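Local coordinates for protein peptidoglycan D,D-transpeptidase FtsI (Yersinia pestis, PDB 6SYN) that probably cross-links peptidoglycan as a class B penicillin-binding protein, a D,D-transpeptidase of septal cell-wall synthesis whose active site carries a bound β-lactam-derived ligand, at residues M120-N128 with G133-F141. Numbering follows the deposited sequence.
Sequences MAHIIGVTN and GIEGVEKSF
Glu138 reaches across to Thr127, its CG 3.6 Å from the Thr127 CG2 methyl, and the two side chains meet at a slant. With Glu138 CG anti to the backbone N (chi1 -156°) and the chain bent at chi2, the methylenes lie against residues 124-127: Glu138 CG also sits 3.5 Å from Val126 O. The carboxylate continues past this contact to salt bridges with Arg16 and Arg112 and a hydrogen bond with Tyr114 OH. Farther along, Ile134 sets its CG2 branch 3.7 Å from Asn128 CB and also near the amide ND2, while its CG1 branch turns to Val126 O and, more loosely, to Val126 CG2. The Asn128 OD1 end faces its own turn, accepting hydrogen bonds from Gly131 and Gln132.

Backbone bonds join the same segments, both within the penicillin-binding protein dimerisation-domain family region. The end of helix 121-124 offers its carbonyls to the N-terminal part of helix 136-140: Val137 N binds Ile123 O at 2.9 Å, in the carbonyl plane, and Glu138 N binds Ile124 O at 2.7 Å, almost in line with the carbonyl. Ile134 N gives a longer bond to Val126 O, beside a single beta bridge between Thr127 and Gly133. At Gly125 and Gly136, both with positive phi, the backbones close up, and Gly125 CA makes a CH···O contact with Glu135 O.

Helix carbonyls thus satisfy amides near the beginning of the next helix, and the two arginines probably keep Glu138 ionised, tying helix 136-140 to strand 104-113 and the segment leading into strand 19-20.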
# COMPACT_ATOMS: atom_id res chain seq x y z
N MET A 120 9.04 -4.18 6.18
CA MET A 120 9.18 -4.51 4.73
C MET A 120 8.42 -5.79 4.40
O MET A 120 8.39 -6.16 3.21
CB MET A 120 10.65 -4.74 4.34
CG MET A 120 11.59 -3.56 4.55
SD MET A 120 11.60 -2.27 3.26
CE MET A 120 11.24 -3.22 1.78
N ALA A 121 7.84 -6.48 5.40
CA ALA A 121 7.39 -7.89 5.29
C ALA A 121 6.65 -8.11 3.96
O ALA A 121 6.99 -9.06 3.25
CB ALA A 121 6.52 -8.25 6.47
N HIS A 122 5.68 -7.26 3.64
CA HIS A 122 4.78 -7.41 2.47
C HIS A 122 5.58 -7.29 1.16
O HIS A 122 5.31 -8.08 0.25
CB HIS A 122 3.61 -6.44 2.58
CG HIS A 122 2.65 -6.81 3.66
ND1 HIS A 122 1.78 -7.88 3.53
CD2 HIS A 122 2.44 -6.29 4.89
CE1 HIS A 122 1.06 -7.99 4.63
NE2 HIS A 122 1.45 -7.03 5.48
N ILE A 123 6.54 -6.36 1.09
CA ILE A 123 7.40 -6.10 -0.11
C ILE A 123 8.33 -7.30 -0.34
O ILE A 123 8.39 -7.80 -1.47
CB ILE A 123 8.23 -4.82 0.07
CG1 ILE A 123 7.35 -3.59 0.31
CG2 ILE A 123 9.17 -4.62 -1.12
CD1 ILE A 123 8.05 -2.26 0.14
N ILE A 124 9.06 -7.70 0.70
CA ILE A 124 10.13 -8.75 0.63
C ILE A 124 9.46 -10.11 0.56
O ILE A 124 9.77 -10.87 -0.37
CB ILE A 124 11.07 -8.65 1.85
CG1 ILE A 124 11.64 -7.24 2.05
CG2 ILE A 124 12.17 -9.70 1.75
CD1 ILE A 124 12.58 -6.79 0.96
N GLY A 125 8.57 -10.40 1.51
CA GLY A 125 7.92 -11.71 1.68
C GLY A 125 8.80 -12.65 2.47
O GLY A 125 9.67 -12.17 3.22
N VAL A 126 8.59 -13.96 2.31
CA VAL A 126 9.34 -15.02 3.05
C VAL A 126 9.60 -16.20 2.11
O VAL A 126 9.20 -16.12 0.93
CB VAL A 126 8.58 -15.46 4.31
CG1 VAL A 126 8.74 -14.46 5.44
CG2 VAL A 126 7.11 -15.71 4.02
N THR A 127 10.27 -17.23 2.62
CA THR A 127 10.51 -18.52 1.93
C THR A 127 9.75 -19.63 2.65
O THR A 127 9.43 -19.47 3.83
CB THR A 127 12.00 -18.86 1.91
OG1 THR A 127 12.40 -19.06 3.27
CG2 THR A 127 12.84 -17.80 1.24
N ASN A 128 9.50 -20.73 1.93
CA ASN A 128 8.91 -21.97 2.51
C ASN A 128 10.01 -22.74 3.23
O ASN A 128 11.19 -22.35 3.13
CB ASN A 128 8.22 -22.84 1.45
CG ASN A 128 9.16 -23.38 0.38
OD1 ASN A 128 10.37 -23.40 0.56
ND2 ASN A 128 8.59 -23.80 -0.73
N GLY A 133 11.16 -18.97 -2.29
CA GLY A 133 10.29 -17.80 -2.08
C GLY A 133 8.85 -18.15 -2.42
O GLY A 133 8.62 -18.75 -3.48
N ILE A 134 7.90 -17.80 -1.53
CA ILE A 134 6.45 -18.09 -1.70
C ILE A 134 5.62 -16.80 -1.73
O ILE A 134 4.41 -16.90 -2.00
CB ILE A 134 5.94 -19.07 -0.62
CG1 ILE A 134 6.15 -18.53 0.80
CG2 ILE A 134 6.57 -20.44 -0.81
CD1 ILE A 134 5.24 -19.14 1.85
N GLU A 135 6.23 -15.63 -1.48
CA GLU A 135 5.50 -14.33 -1.43
C GLU A 135 6.47 -13.16 -1.67
O GLU A 135 7.67 -13.28 -1.36
CB GLU A 135 4.75 -14.22 -0.10
CG GLU A 135 4.01 -12.90 0.11
CD GLU A 135 2.82 -12.64 -0.81
OE1 GLU A 135 1.86 -13.44 -0.77
OE2 GLU A 135 2.85 -11.62 -1.55
N GLY A 136 5.92 -12.07 -2.23
CA GLY A 136 6.61 -10.79 -2.48
C GLY A 136 7.81 -10.94 -3.38
O GLY A 136 7.84 -11.85 -4.24
N VAL A 137 8.79 -10.05 -3.19
CA VAL A 137 10.07 -10.01 -3.94
C VAL A 137 10.76 -11.38 -3.82
O VAL A 137 11.28 -11.87 -4.84
CB VAL A 137 10.95 -8.85 -3.45
CG1 VAL A 137 12.43 -9.20 -3.44
CG2 VAL A 137 10.70 -7.59 -4.27
N GLU A 138 10.76 -11.96 -2.61
CA GLU A 138 11.41 -13.26 -2.31
C GLU A 138 10.93 -14.30 -3.34
O GLU A 138 11.79 -14.98 -3.93
CB GLU A 138 11.15 -13.65 -0.86
CG GLU A 138 12.17 -14.61 -0.28
CD GLU A 138 13.51 -14.00 0.10
OE1 GLU A 138 14.38 -13.90 -0.79
OE2 GLU A 138 13.70 -13.65 1.28
N LYS A 139 9.62 -14.38 -3.59
CA LYS A 139 9.06 -15.23 -4.68
C LYS A 139 9.40 -14.60 -6.03
O LYS A 139 10.04 -15.28 -6.86
CB LYS A 139 7.54 -15.41 -4.58
CG LYS A 139 6.89 -15.87 -5.88
CD LYS A 139 5.77 -16.88 -5.74
CE LYS A 139 5.84 -17.97 -6.80
NZ LYS A 139 4.66 -18.86 -6.76
N SER A 140 8.98 -13.36 -6.24
CA SER A 140 9.00 -12.61 -7.53
C SER A 140 10.36 -12.72 -8.23
O SER A 140 10.37 -12.76 -9.47
CB SER A 140 8.62 -11.17 -7.28
OG SER A 140 8.51 -10.46 -8.50
N PHE A 141 11.45 -12.74 -7.46
CA PHE A 141 12.85 -12.82 -7.97
C PHE A 141 13.53 -14.11 -7.50
O PHE A 141 14.77 -14.13 -7.43
CB PHE A 141 13.65 -11.60 -7.50
CG PHE A 141 13.35 -10.32 -8.24
CD1 PHE A 141 14.04 -10.00 -9.40
CD2 PHE A 141 12.39 -9.43 -7.78
CE1 PHE A 141 13.78 -8.82 -10.08
CE2 PHE A 141 12.13 -8.26 -8.47
CZ PHE A 141 12.82 -7.95 -9.62